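Long-range contacts in glycoprotein E (Human herpesvirus 1, PDB 2GIY), which pairs with gI as a viral receptor for the Fc part of host IgG and is required for cell-to-cell spread of the virus in epithelial cells: residues L22-G26 against D137-S143; A39-Y45 against A101-R105; S46-L52 against L147-N153; V56-E62 against Q169-A173. The contacts are given in a common frame with arbitrary orientation. Residue numbers count along the deposited sequence, not the author numbering.

All four contacts lie in the C-terminal, immunoglobulin V-like domain of the gE ectodomain. Contact 3 is its buried centre, two neighbouring strands held by a regular backbone ladder with mostly apolar side chains. Contact 2 continues strand 45-54 into a partly buried end of the domain, where one beta bridge gives way to water and an arginine; Tyr45 packs on Val152 of contact 3. Contacts 1 and 4 occupy the other end, across the chain's centre from contact 2. Contact 1 joins loops around a buried phenylalanine, whereas contact 4, at the surface, depends on an arginine reaching carbonyls. These two touch through Gln169, which meets Ser143 and Pro140.

Contact 1 (L22-G26 against D137-S143); sequences LFSPG and DASPQHS
Two loops at one end of the immunoglobulin V-like domain meet here, one following strand 20-22 and the other leading into strand 144-152. Phe23 is extended (phi/psi -131/157), and its p rotamer (chi1 73°) sends the buried ring toward 137-143. Phe23 CE1 lies 3.6 Å from Ala138 CB, while Phe23 CZ is 3.4 Å from Ser139 O, which sits at the ring edge, and 3.6 Å from Ser143 OG. Ser24 turns its side chain away. Pro25 has its CA 4.7 Å from that of Ser139, makes a CA-H...O contact with Ala138 O (CA to O 3.3 Å), and brings CG to 4.3 Å from Pro140 CD. Gly26, at 101/-16, donates the one hydrogen bond between the segments, from its N to Ala138 O (2.7 Å, nearly straight); a side chain at these angles would run into the preceding carbonyl. Gly26 CA stands 3.2 Å from Asp137 OD1. The facing loop makes a 3-10 turn at 140-142: His142 N bonds Ser139 O at 2.9 Å, and Ser139 N bonds His142 ND1 at 3.1 Å. Tyr146 OH bonds His142 O, four residues back, as in the tyrosine corner of immunoglobulin domains. Beyond the loops, Phe23 also packs on Phe29 and on Ile164 of strand 155-165, His142 NE2 reaches Pro122 O, and Ser143 OG bonds Gln169.

Contact 2 (A39-Y45 against A101-R105); sequences AHDDQTY and AGCSR
Tyr45 lays one face of its ring over Cys103: CB of Cys103 is 3.6 Å from the ring centroid, a CH-pi contact, and SG sits obliquely at 4.8 Å from that centroid. Both side chains lie on one face of the sheet, and the p rotamer of Tyr45 (chi1 66°) swings its ring over Cys103. Beneath, they form an antiparallel hydrogen-bonded pair, CA atoms 5.1 Å apart, with Tyr45 N to Cys103 O and Cys103 N to Tyr45 O both 2.9 Å. Gly102, at positive phi (69/29), turns the corner before Cys103, whose sulfur is tied to Cys112. Before Tyr45 the loop bows out, tightened by an Asx turn: Asp41 OD1 accepts from Gln43 N (2.9 Å). Water 2 spans the gap, giving protons to Asp41 O and Gln43 O, each 2.6 Å away, and accepting from Arg105 N at 2.9 Å. Arg105, t at chi1 and chi2, bends at chi3 (m) and runs along Ala39, CB to CB 3.9 Å. Ala39 O lies over the guanidinium face, 2.6 Å from Arg105 NH2 but at a poor hydrogen-bonding angle, and Asp42 OD1 stays 4.5 Å from Arg105 NE, beyond a salt bridge. Past the bridge, water replaces direct bonding.

Contact 3 (S46-L52 against L147-N153); sequences SMDVVWL and LCVVYVN
Seven direct backbone hydrogen bonds zip these strands together as the central C-F pair of an immunoglobulin V-like sheet. They run antiparallel at 160°, with axes 4.6 Å apart. The hydrogen-bonded pairs are Asp48-Tyr151, Val50-Val149 and Leu52-Leu147; the shortest link is Val149 N to Val50 O, 2.7 Å. Met47-Val152, Val49-Val150 and Trp51-Cys148 are the non-hydrogen-bonded pairs. At the open end Asn153 N bonds Ser46 O (3.0 Å), and because Asn153 leaves the strand at 55/43, its side-chain OD1 accepts from Ser46 N (3.2 Å). Side chains alternate between two faces. Asp48, Val50, Leu52, Leu147, Val149 and Tyr151 share one, with Val50 CG2 4.0 Å from Tyr151 CE1 and Leu52 CD1 4.2 Å from Val149 CG2; Asp48 OD1 bonds Ser99 of the neighbouring strand. The other carries Met47, Val49, Trp51, Cys148, Val150 and Val152, and Val13 and Met15 of strand 11-16 cover part of it. Ile181 of the second subunit, from the appended C-terminal tag, packs on Met47 and Val49. Trp51, an m rotamer whose NE1 bonds Val131 O, swings its six-membered ring beneath Cys148, whose CB stands 3.7 Å from that ring's centroid and SG 4.2 Å.

Contact 4 (V56-E62 against Q169-A173); sequences VPTSCAE and QYRNA
At one end of the immunoglobulin V-like fold, the loop leaving strand 45-54 meets the segment that follows strand 155-165, chiefly through one arginine that reaches backbone carbonyls. The receiving loop is shaped by a type I beta turn from Pro57 to Cys60, with Thr58 at -59/-34, Ser59 at -81/-1 and Cys60 N bonded to Pro57 O at 3.1 Å; Cys60 is also fixed by its disulfide to Cys86. With chi1 and chi2 both m, the Arg171 side chain folds toward this turn. Among the hydrogen bonds, Arg171 NH2 donates to Thr58 O (2.8 Å, 158° at the hydrogen), and NE makes a weak one to Cys60 O (3.0 Å, 125°). Both carbonyls lie near the guanidinium plane, at its edge. Arg171 NH1 turns back to its own chain, bonding Tyr170 O at 2.9 Å and, just before the segment, Ala168 O. Farther along, the backbones of Asn172 and Met63 are hydrogen-bonded. Water 6 lies between the segments, 3.1 Å from Val56 O and 2.8 Å from Gln169 O. Nonpolar contact is slighter: Val56 CG1 rests 3.6 Å from Arg171 CG, and Val56 also packs on Leu145 of strand 144-152. Glu62 CA lies 5.0 Å from Asn172 CA, and Glu62 CB comes to 3.2 Å from Asn172 O.

Contact 1 (L22-G26 against D137-S143)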
loop_
_atom_site.group_PDB
_atom_site.type_symbol
_atom_site.label_atom_id
_atom_site.label_comp_id
_atom_site.label_asym_id
_atom_site.label_seq_id
_atom_site.Cartn_x
_atom_site.Cartn_y
_atom_site.Cartn_z
ATOM N N LEU A 22 1.251 12.413 -17.235
ATOM C CA LEU A 22 0.947 12.821 -18.599
ATOM C C LEU A 22 2.089 13.712 -19.055
ATOM O O LEU A 22 2.486 14.636 -18.341
ATOM C CB LEU A 22 -0.378 13.590 -18.651
ATOM C CG LEU A 22 -1.688 12.789 -18.655
ATOM C CD1 LEU A 22 -1.819 12.043 -19.976
ATOM C CD2 LEU A 22 -1.720 11.813 -17.484
ATOM N N PHE A 23 2.636 13.427 -20.231
ATOM C CA PHE A 23 3.732 14.227 -20.754
ATOM C C PHE A 23 3.490 14.644 -22.199
ATOM O O PHE A 23 2.717 14.014 -22.918
ATOM C CB PHE A 23 5.052 13.448 -20.656
ATOM C CG PHE A 23 5.187 12.327 -21.658
ATOM C CD1 PHE A 23 5.620 12.583 -22.959
ATOM C CD2 PHE A 23 4.890 11.017 -21.297
ATOM C CE1 PHE A 23 5.760 11.548 -23.891
ATOM C CE2 PHE A 23 5.023 9.973 -22.218
ATOM C CZ PHE A 23 5.462 10.240 -23.521
ATOM N N SER A 24 4.156 15.718 -22.609
ATOM C CA SER A 24 4.061 16.206 -23.979
ATOM C C SER A 24 5.409 15.880 -24.609
ATOM O O SER A 24 6.443 15.969 -23.947
ATOM C CB SER A 24 3.813 17.718 -24.002
ATOM O OG SER A 24 2.542 18.029 -23.457
ATOM N N PRO A 25 5.416 15.480 -25.890
ATOM C CA PRO A 25 6.662 15.139 -26.585
ATOM C C PRO A 25 7.755 16.202 -26.459
ATOM O O PRO A 25 7.506 17.395 -26.664
ATOM C CB PRO A 25 6.208 14.954 -28.030
ATOM C CG PRO A 25 4.813 14.436 -27.872
ATOM C CD PRO A 25 4.257 15.329 -26.786
ATOM N N GLY A 26 8.961 15.759 -26.121
ATOM C CA GLY A 26 10.072 16.683 -25.976
ATOM C C GLY A 26 10.397 17.032 -24.536
ATOM O O GLY A 26 11.471 17.565 -24.251
ATOM N N ASP A 137 13.780 13.950 -23.474
ATOM C CA ASP A 137 13.208 14.226 -24.789
ATOM C C ASP A 137 12.151 13.166 -25.096
ATOM O O ASP A 137 12.138 12.567 -26.172
ATOM C CB ASP A 137 14.309 14.215 -25.855
ATOM C CG ASP A 137 13.855 14.827 -27.170
ATOM O OD1 ASP A 137 12.877 15.602 -27.159
ATOM O OD2 ASP A 137 14.484 14.545 -28.210
ATOM N N ALA A 138 11.271 12.951 -24.122
ATOM C CA ALA A 138 10.202 11.962 -24.215
ATOM C C ALA A 138 9.440 12.028 -25.534
ATOM O O ALA A 138 9.190 13.107 -26.068
ATOM C CB ALA A 138 9.235 12.142 -23.045
ATOM N N SER A 139 9.084 10.861 -26.061
ATOM C CA SER A 139 8.339 10.792 -27.311
ATOM C C SER A 139 7.222 9.770 -27.153
ATOM O O SER A 139 7.173 9.043 -26.163
ATOM C CB SER A 139 9.261 10.393 -28.473
ATOM O OG SER A 139 9.515 8.994 -28.482
ATOM N N PRO A 140 6.295 9.714 -28.119
ATOM C CA PRO A 140 5.189 8.755 -28.032
ATOM C C PRO A 140 5.628 7.302 -27.831
ATOM O O PRO A 140 4.855 6.483 -27.331
ATOM C CB PRO A 140 4.452 8.967 -29.351
ATOM C CG PRO A 140 4.652 10.432 -29.600
ATOM C CD PRO A 140 6.117 10.618 -29.271
ATOM N N GLN A 141 6.869 6.987 -28.204
ATOM C CA GLN A 141 7.388 5.623 -28.065
ATOM C C GLN A 141 7.460 5.199 -26.593
ATOM O O GLN A 141 7.460 4.007 -26.280
ATOM C CB GLN A 141 8.794 5.524 -28.677
ATOM C CG GLN A 141 9.905 5.944 -27.705
ATOM C CD GLN A 141 11.229 6.257 -28.378
ATOM O OE1 GLN A 141 11.372 7.281 -29.047
ATOM N NE2 GLN A 141 12.207 5.375 -28.202
ATOM N N HIS A 142 7.526 6.178 -25.695
ATOM C CA HIS A 142 7.624 5.901 -24.259
ATOM C C HIS A 142 6.283 5.681 -23.563
ATOM O O HIS A 142 6.246 5.245 -22.416
ATOM C CB HIS A 142 8.359 7.048 -23.558
ATOM C CG HIS A 142 9.774 7.222 -24.009
ATOM N ND1 HIS A 142 10.265 8.425 -24.473
ATOM C CD2 HIS A 142 10.807 6.349 -24.059
ATOM C CE1 HIS A 142 11.540 8.283 -24.789
ATOM N NE2 HIS A 142 11.893 7.034 -24.548
ATOM N N SER A 143 5.187 5.981 -24.251
ATOM C CA SER A 143 3.863 5.831 -23.663
ATOM C C SER A 143 3.502 4.378 -23.379
ATOM O O SER A 143 3.750 3.494 -24.201
ATOM C CB SER A 143 2.813 6.455 -24.585
ATOM O OG SER A 143 3.079 7.842 -24.773
#

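Contact 2 (A39-Y45 against A101-R105)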
loop_
_atom_site.group_PDB
_atom_site.type_symbol
_atom_site.label_atom_id
_atom_site.label_comp_id
_atom_site.label_asym_id
_atom_site.label_seq_id
_atom_site.Cartn_x
_atom_site.Cartn_y
_atom_site.Cartn_z
ATOM N N ALA A 39 12.805 -3.798 8.154
ATOM C CA ALA A 39 13.159 -5.166 8.530
ATOM C C ALA A 39 12.788 -5.328 10.000
ATOM O O ALA A 39 13.285 -4.593 10.849
ATOM C CB ALA A 39 14.653 -5.406 8.329
ATOM N N HIS A 40 11.920 -6.291 10.296
ATOM C CA HIS A 40 11.457 -6.517 11.665
ATOM C C HIS A 40 12.342 -7.436 12.502
ATOM O O HIS A 40 12.156 -7.552 13.714
ATOM C CB HIS A 40 10.023 -7.051 11.635
ATOM C CG HIS A 40 9.075 -6.167 10.886
ATOM N ND1 HIS A 40 8.836 -4.858 11.248
ATOM C CD2 HIS A 40 8.335 -6.389 9.773
ATOM C CE1 HIS A 40 7.993 -4.313 10.388
ATOM N NE2 HIS A 40 7.674 -5.221 9.484
ATOM N N ASP A 41 13.299 -8.093 11.856
ATOM C CA ASP A 41 14.222 -8.977 12.556
ATOM C C ASP A 41 15.625 -8.759 11.995
ATOM O O ASP A 41 15.853 -7.824 11.226
ATOM C CB ASP A 41 13.807 -10.443 12.388
ATOM C CG ASP A 41 13.633 -10.842 10.935
ATOM O OD1 ASP A 41 14.506 -10.493 10.112
ATOM O OD2 ASP A 41 12.629 -11.517 10.615
ATOM N N ASP A 42 16.565 -9.617 12.375
ATOM C CA ASP A 42 17.933 -9.480 11.894
ATOM C C ASP A 42 18.311 -10.488 10.821
ATOM O O ASP A 42 19.490 -10.739 10.582
ATOM C CB ASP A 42 18.914 -9.571 13.065
ATOM C CG ASP A 42 18.818 -8.375 13.989
ATOM O OD1 ASP A 42 19.003 -7.236 13.511
ATOM O OD2 ASP A 42 18.555 -8.572 15.193
ATOM N N GLN A 43 17.308 -11.066 10.172
ATOM C CA GLN A 43 17.561 -12.032 9.111
ATOM C C GLN A 43 18.062 -11.304 7.867
ATOM O O GLN A 43 17.675 -10.164 7.603
ATOM C CB GLN A 43 16.282 -12.808 8.780
ATOM C CG GLN A 43 15.781 -13.675 9.929
ATOM C CD GLN A 43 16.779 -14.748 10.319
ATOM O OE1 GLN A 43 17.008 -15.697 9.571
ATOM N NE2 GLN A 43 17.386 -14.599 11.491
ATOM N N THR A 44 18.931 -11.965 7.112
ATOM C CA THR A 44 19.477 -11.384 5.890
ATOM C C THR A 44 18.490 -11.624 4.751
ATOM O O THR A 44 17.875 -12.687 4.669
ATOM C CB THR A 44 20.824 -12.037 5.523
ATOM O OG1 THR A 44 21.732 -11.904 6.622
ATOM C CG2 THR A 44 21.429 -11.368 4.297
ATOM N N TYR A 45 18.335 -10.641 3.873
ATOM C CA TYR A 45 17.420 -10.798 2.754
ATOM C C TYR A 45 17.961 -10.164 1.483
ATOM O O TYR A 45 18.909 -9.376 1.516
ATOM C CB TYR A 45 16.047 -10.187 3.081
ATOM C CG TYR A 45 16.027 -8.678 3.267
ATOM C CD1 TYR A 45 16.357 -8.096 4.495
ATOM C CD2 TYR A 45 15.652 -7.832 2.219
ATOM C CE1 TYR A 45 16.309 -6.707 4.675
ATOM C CE2 TYR A 45 15.604 -6.443 2.388
ATOM C CZ TYR A 45 15.934 -5.891 3.616
ATOM O OH TYR A 45 15.892 -4.521 3.779
ATOM N N ALA A 101 21.691 -7.181 -2.264
ATOM C CA ALA A 101 22.027 -8.462 -1.662
ATOM C C ALA A 101 22.701 -8.277 -0.312
ATOM O O ALA A 101 23.396 -7.282 -0.088
ATOM C CB ALA A 101 22.927 -9.254 -2.601
ATOM N N GLY A 102 22.489 -9.242 0.579
ATOM C CA GLY A 102 23.075 -9.178 1.908
ATOM C C GLY A 102 22.448 -8.077 2.745
ATOM O O GLY A 102 23.089 -7.518 3.631
ATOM N N CYS A 103 21.189 -7.764 2.461
ATOM C CA CYS A 103 20.481 -6.716 3.188
ATOM C C CYS A 103 20.043 -7.182 4.569
ATOM O O CYS A 103 19.844 -8.371 4.800
ATOM C CB CYS A 103 19.239 -6.277 2.408
ATOM S SG CYS A 103 19.557 -5.760 0.695
ATOM N N SER A 104 19.887 -6.233 5.483
ATOM C CA SER A 104 19.431 -6.542 6.832
ATOM C C SER A 104 19.057 -5.253 7.541
ATOM O O SER A 104 19.277 -4.154 7.021
ATOM C CB SER A 104 20.519 -7.269 7.628
ATOM O OG SER A 104 21.603 -6.403 7.904
ATOM N N ARG A 105 18.490 -5.395 8.733
ATOM C CA ARG A 105 18.088 -4.248 9.529
ATOM C C ARG A 105 19.256 -3.293 9.728
ATOM O O ARG A 105 19.080 -2.074 9.684
ATOM C CB ARG A 105 17.559 -4.716 10.888
ATOM C CG ARG A 105 17.386 -3.603 11.909
ATOM C CD ARG A 105 16.944 -4.151 13.261
ATOM N NE ARG A 105 15.511 -4.426 13.309
ATOM C CZ ARG A 105 14.571 -3.485 13.313
ATOM N NH1 ARG A 105 14.912 -2.204 13.274
ATOM N NH2 ARG A 105 13.288 -3.823 13.368
HETATM O O HOH W 1 9.965 -3.511 13.519
HETATM O O HOH W 2 17.216 -7.962 8.980
HETATM O O HOH W 3 20.725 -6.820 11.149
HETATM O O HOH W 4 16.595 -3.479 6.125
#

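Contact 3 (S46-L52 against L147-N153)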
loop_
_atom_site.group_PDB
_atom_site.type_symbol
_atom_site.label_atom_id
_atom_site.label_comp_id
_atom_site.label_asym_id
_atom_site.label_seq_id
_atom_site.Cartn_x
_atom_site.Cartn_y
_atom_site.Cartn_z
ATOM N N SER A 46 17.357 -10.532 0.358
ATOM C CA SER A 46 17.732 -9.964 -0.928
ATOM C C SER A 46 16.531 -9.131 -1.355
ATOM O O SER A 46 15.418 -9.350 -0.878
ATOM C CB SER A 46 17.990 -11.065 -1.958
ATOM O OG SER A 46 16.793 -11.757 -2.273
ATOM N N MET A 47 16.750 -8.161 -2.232
ATOM C CA MET A 47 15.648 -7.331 -2.701
ATOM C C MET A 47 15.852 -6.986 -4.161
ATOM O O MET A 47 16.986 -6.828 -4.616
ATOM C CB MET A 47 15.545 -6.041 -1.872
ATOM C CG MET A 47 14.369 -5.151 -2.258
ATOM S SD MET A 47 14.133 -3.735 -1.158
ATOM C CE MET A 47 15.258 -2.544 -1.898
ATOM N N ASP A 48 14.749 -6.894 -4.898
ATOM C CA ASP A 48 14.799 -6.534 -6.305
ATOM C C ASP A 48 13.691 -5.529 -6.601
ATOM O O ASP A 48 12.526 -5.775 -6.292
ATOM C CB ASP A 48 14.603 -7.768 -7.193
ATOM C CG ASP A 48 15.667 -8.820 -6.979
ATOM O OD1 ASP A 48 16.821 -8.590 -7.393
ATOM O OD2 ASP A 48 15.345 -9.877 -6.394
ATOM N N VAL A 49 14.056 -4.384 -7.170
ATOM C CA VAL A 49 13.064 -3.383 -7.542
ATOM C C VAL A 49 12.979 -3.541 -9.051
ATOM O O VAL A 49 13.925 -3.238 -9.778
ATOM C CB VAL A 49 13.512 -1.963 -7.162
ATOM C CG1 VAL A 49 12.511 -0.938 -7.694
ATOM C CG2 VAL A 49 13.621 -1.851 -5.639
ATOM N N VAL A 50 11.838 -4.030 -9.516
ATOM C CA VAL A 50 11.649 -4.306 -10.932
ATOM C C VAL A 50 10.648 -3.409 -11.627
ATOM O O VAL A 50 9.552 -3.179 -11.114
ATOM C CB VAL A 50 11.176 -5.774 -11.134
ATOM C CG1 VAL A 50 10.929 -6.053 -12.608
ATOM C CG2 VAL A 50 12.207 -6.741 -10.569
ATOM N N TRP A 51 11.031 -2.906 -12.798
ATOM C CA TRP A 51 10.146 -2.078 -13.601
ATOM C C TRP A 51 9.679 -2.912 -14.785
ATOM O O TRP A 51 10.489 -3.528 -15.480
ATOM C CB TRP A 51 10.852 -0.820 -14.131
ATOM C CG TRP A 51 10.907 0.302 -13.145
ATOM C CD1 TRP A 51 11.963 0.644 -12.348
ATOM C CD2 TRP A 51 9.850 1.218 -12.828
ATOM N NE1 TRP A 51 11.628 1.716 -11.556
ATOM C CE2 TRP A 51 10.338 2.089 -11.831
ATOM C CE3 TRP A 51 8.538 1.387 -13.293
ATOM C CZ2 TRP A 51 9.558 3.117 -11.281
ATOM C CZ3 TRP A 51 7.757 2.413 -12.744
ATOM C CH2 TRP A 51 8.274 3.263 -11.750
ATOM N N LEU A 52 8.371 -2.936 -14.998
ATOM C CA LEU A 52 7.779 -3.674 -16.106
ATOM C C LEU A 52 7.059 -2.651 -16.976
ATOM O O LEU A 52 6.485 -1.691 -16.461
ATOM C CB LEU A 52 6.780 -4.711 -15.583
ATOM C CG LEU A 52 7.338 -5.724 -14.582
ATOM C CD1 LEU A 52 6.208 -6.633 -14.098
ATOM C CD2 LEU A 52 8.454 -6.540 -15.235
ATOM N N LEU A 147 4.754 -0.751 -14.359
ATOM C CA LEU A 147 4.542 -1.313 -13.036
ATOM C C LEU A 147 5.892 -1.397 -12.335
ATOM O O LEU A 147 6.898 -1.783 -12.938
ATOM C CB LEU A 147 3.936 -2.723 -13.117
ATOM C CG LEU A 147 2.408 -2.842 -13.030
ATOM C CD1 LEU A 147 1.762 -2.183 -14.238
ATOM C CD2 LEU A 147 2.011 -4.316 -12.945
ATOM N N CYS A 148 5.912 -1.011 -11.070
ATOM C CA CYS A 148 7.121 -1.090 -10.272
ATOM C C CYS A 148 6.800 -2.159 -9.241
ATOM O O CYS A 148 5.839 -2.024 -8.483
ATOM C CB CYS A 148 7.418 0.246 -9.589
ATOM S SG CYS A 148 8.957 0.207 -8.624
ATOM N N VAL A 149 7.585 -3.235 -9.235
ATOM C CA VAL A 149 7.359 -4.336 -8.313
ATOM C C VAL A 149 8.568 -4.569 -7.415
ATOM O O VAL A 149 9.700 -4.640 -7.889
ATOM C CB VAL A 149 7.068 -5.648 -9.080
ATOM C CG1 VAL A 149 6.704 -6.756 -8.104
ATOM C CG2 VAL A 149 5.945 -5.422 -10.093
ATOM N N VAL A 150 8.324 -4.692 -6.117
ATOM C CA VAL A 150 9.421 -4.926 -5.196
ATOM C C VAL A 150 9.403 -6.333 -4.626
ATOM O O VAL A 150 8.447 -6.736 -3.961
ATOM C CB VAL A 150 9.401 -3.926 -4.026
ATOM C CG1 VAL A 150 10.623 -4.148 -3.133
ATOM C CG2 VAL A 150 9.389 -2.498 -4.564
ATOM N N TYR A 151 10.472 -7.076 -4.894
ATOM C CA TYR A 151 10.607 -8.427 -4.379
ATOM C C TYR A 151 11.556 -8.437 -3.193
ATOM O O TYR A 151 12.500 -7.651 -3.133
ATOM C CB TYR A 151 11.198 -9.382 -5.419
ATOM C CG TYR A 151 10.333 -9.657 -6.620
ATOM C CD1 TYR A 151 10.245 -8.738 -7.664
ATOM C CD2 TYR A 151 9.608 -10.844 -6.720
ATOM C CE1 TYR A 151 9.454 -8.995 -8.786
ATOM C CE2 TYR A 151 8.813 -11.112 -7.836
ATOM C CZ TYR A 151 8.743 -10.184 -8.863
ATOM O OH TYR A 151 7.972 -10.448 -9.975
ATOM N N VAL A 152 11.277 -9.327 -2.251
ATOM C CA VAL A 152 12.132 -9.541 -1.092
ATOM C C VAL A 152 12.213 -11.063 -1.053
ATOM O O VAL A 152 11.191 -11.737 -0.934
ATOM C CB VAL A 152 11.513 -9.026 0.211
ATOM C CG1 VAL A 152 12.328 -9.539 1.399
ATOM C CG2 VAL A 152 11.486 -7.498 0.210
ATOM N N ASN A 153 13.422 -11.597 -1.184
ATOM C CA ASN A 153 13.621 -13.044 -1.199
ATOM C C ASN A 153 12.756 -13.690 -2.276
ATOM O O ASN A 153 12.121 -14.720 -2.051
ATOM C CB ASN A 153 13.306 -13.657 0.167
ATOM C CG ASN A 153 14.278 -13.211 1.237
ATOM O OD1 ASN A 153 15.461 -12.983 0.960
ATOM N ND2 ASN A 153 13.795 -13.097 2.466
HETATM O O HOH W 5 17.332 -14.431 -0.163
#

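Contact 4 (V56-E62 against Q169-A173)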
loop_
_atom_site.group_PDB
_atom_site.type_symbol
_atom_site.label_atom_id
_atom_site.label_comp_id
_atom_site.label_asym_id
_atom_site.label_seq_id
_atom_site.Cartn_x
_atom_site.Cartn_y
_atom_site.Cartn_z
ATOM N N VAL A 56 0.206 -0.444 -24.703
ATOM C CA VAL A 56 -1.189 -0.035 -24.567
ATOM C C VAL A 56 -1.738 0.248 -25.966
ATOM O O VAL A 56 -1.556 1.336 -26.510
ATOM C CB VAL A 56 -1.327 1.236 -23.685
ATOM C CG1 VAL A 56 -2.803 1.648 -23.578
ATOM C CG2 VAL A 56 -0.775 0.961 -22.292
ATOM N N PRO A 57 -2.401 -0.747 -26.573
ATOM C CA PRO A 57 -2.956 -0.563 -27.917
ATOM C C PRO A 57 -3.945 0.592 -27.999
ATOM O O PRO A 57 -4.689 0.861 -27.061
ATOM C CB PRO A 57 -3.623 -1.904 -28.204
ATOM C CG PRO A 57 -2.755 -2.876 -27.451
ATOM C CD PRO A 57 -2.549 -2.147 -26.135
ATOM N N THR A 58 -3.938 1.264 -29.142
ATOM C CA THR A 58 -4.826 2.386 -29.401
ATOM C C THR A 58 -6.291 1.963 -29.295
ATOM O O THR A 58 -7.143 2.743 -28.862
ATOM C CB THR A 58 -4.580 2.938 -30.819
ATOM O OG1 THR A 58 -3.202 3.307 -30.949
ATOM C CG2 THR A 58 -5.463 4.146 -31.091
ATOM N N SER A 59 -6.576 0.724 -29.685
ATOM C CA SER A 59 -7.939 0.202 -29.658
ATOM C C SER A 59 -8.425 -0.292 -28.296
ATOM O O SER A 59 -9.563 -0.737 -28.170
ATOM C CB SER A 59 -8.095 -0.911 -30.703
ATOM O OG SER A 59 -7.058 -1.867 -30.590
ATOM N N CYS A 60 -7.572 -0.222 -27.279
ATOM C CA CYS A 60 -7.979 -0.635 -25.943
ATOM C C CYS A 60 -8.745 0.502 -25.286
ATOM O O CYS A 60 -8.321 1.659 -25.344
ATOM C CB CYS A 60 -6.764 -0.985 -25.076
ATOM S SG CYS A 60 -5.962 -2.555 -25.512
ATOM N N ALA A 61 -9.877 0.173 -24.669
ATOM C CA ALA A 61 -10.686 1.173 -23.984
ATOM C C ALA A 61 -9.990 1.472 -22.666
ATOM O O ALA A 61 -9.986 2.602 -22.183
ATOM C CB ALA A 61 -12.088 0.632 -23.725
ATOM N N GLU A 62 -9.394 0.436 -22.090
ATOM C CA GLU A 62 -8.684 0.564 -20.831
ATOM C C GLU A 62 -7.763 -0.629 -20.647
ATOM O O GLU A 62 -7.957 -1.677 -21.265
ATOM C CB GLU A 62 -9.679 0.627 -19.672
ATOM C CG GLU A 62 -10.721 -0.477 -19.704
ATOM C CD GLU A 62 -11.711 -0.372 -18.563
ATOM O OE1 GLU A 62 -12.313 0.710 -18.397
ATOM O OE2 GLU A 62 -11.885 -1.374 -17.835
ATOM N N GLN A 169 -2.557 9.100 -26.320
ATOM C CA GLN A 169 -2.326 7.670 -26.128
ATOM C C GLN A 169 -2.813 7.143 -24.788
ATOM O O GLN A 169 -2.905 5.931 -24.586
ATOM C CB GLN A 169 -0.836 7.366 -26.247
ATOM C CG GLN A 169 -0.232 7.710 -27.591
ATOM C CD GLN A 169 1.281 7.678 -27.555
ATOM O OE1 GLN A 169 1.918 8.573 -26.994
ATOM N NE2 GLN A 169 1.866 6.640 -28.139
ATOM N N TYR A 170 -3.121 8.054 -23.873
ATOM C CA TYR A 170 -3.570 7.678 -22.541
ATOM C C TYR A 170 -4.826 6.814 -22.488
ATOM O O TYR A 170 -5.839 7.117 -23.125
ATOM C CB TYR A 170 -3.813 8.933 -21.690
ATOM C CG TYR A 170 -4.243 8.614 -20.278
ATOM C CD1 TYR A 170 -3.303 8.376 -19.278
ATOM C CD2 TYR A 170 -5.593 8.496 -19.953
ATOM C CE1 TYR A 170 -3.697 8.026 -17.987
ATOM C CE2 TYR A 170 -5.999 8.143 -18.669
ATOM C CZ TYR A 170 -5.048 7.910 -17.693
ATOM O OH TYR A 170 -5.446 7.551 -16.427
ATOM N N ARG A 171 -4.744 5.741 -21.707
ATOM C CA ARG A 171 -5.866 4.843 -21.490
ATOM C C ARG A 171 -5.881 4.527 -20.001
ATOM O O ARG A 171 -4.851 4.183 -19.417
ATOM C CB ARG A 171 -5.710 3.549 -22.295
ATOM C CG ARG A 171 -5.708 3.749 -23.802
ATOM C CD ARG A 171 -7.051 4.244 -24.329
ATOM N NE ARG A 171 -7.032 4.310 -25.789
ATOM C CZ ARG A 171 -6.468 5.288 -26.489
ATOM N NH1 ARG A 171 -5.881 6.299 -25.866
ATOM N NH2 ARG A 171 -6.470 5.245 -27.816
ATOM N N ASN A 172 -7.050 4.659 -19.386
ATOM C CA ASN A 172 -7.200 4.391 -17.965
ATOM C C ASN A 172 -6.786 2.962 -17.633
ATOM O O ASN A 172 -7.083 2.035 -18.386
ATOM C CB ASN A 172 -8.658 4.597 -17.551
ATOM C CG ASN A 172 -8.875 4.410 -16.065
ATOM O OD1 ASN A 172 -7.808 4.551 -15.287
ATOM N ND2 ASN A 172 -9.993 4.156 -15.619
ATOM N N ALA A 173 -6.099 2.791 -16.506
ATOM C CA ALA A 173 -5.675 1.470 -16.054
ATOM C C ALA A 173 -6.550 1.075 -14.869
ATOM O O ALA A 173 -6.715 1.848 -13.926
ATOM C CB ALA A 173 -4.205 1.494 -15.635
HETATM O O HOH W 6 -3.277 3.972 -26.596
#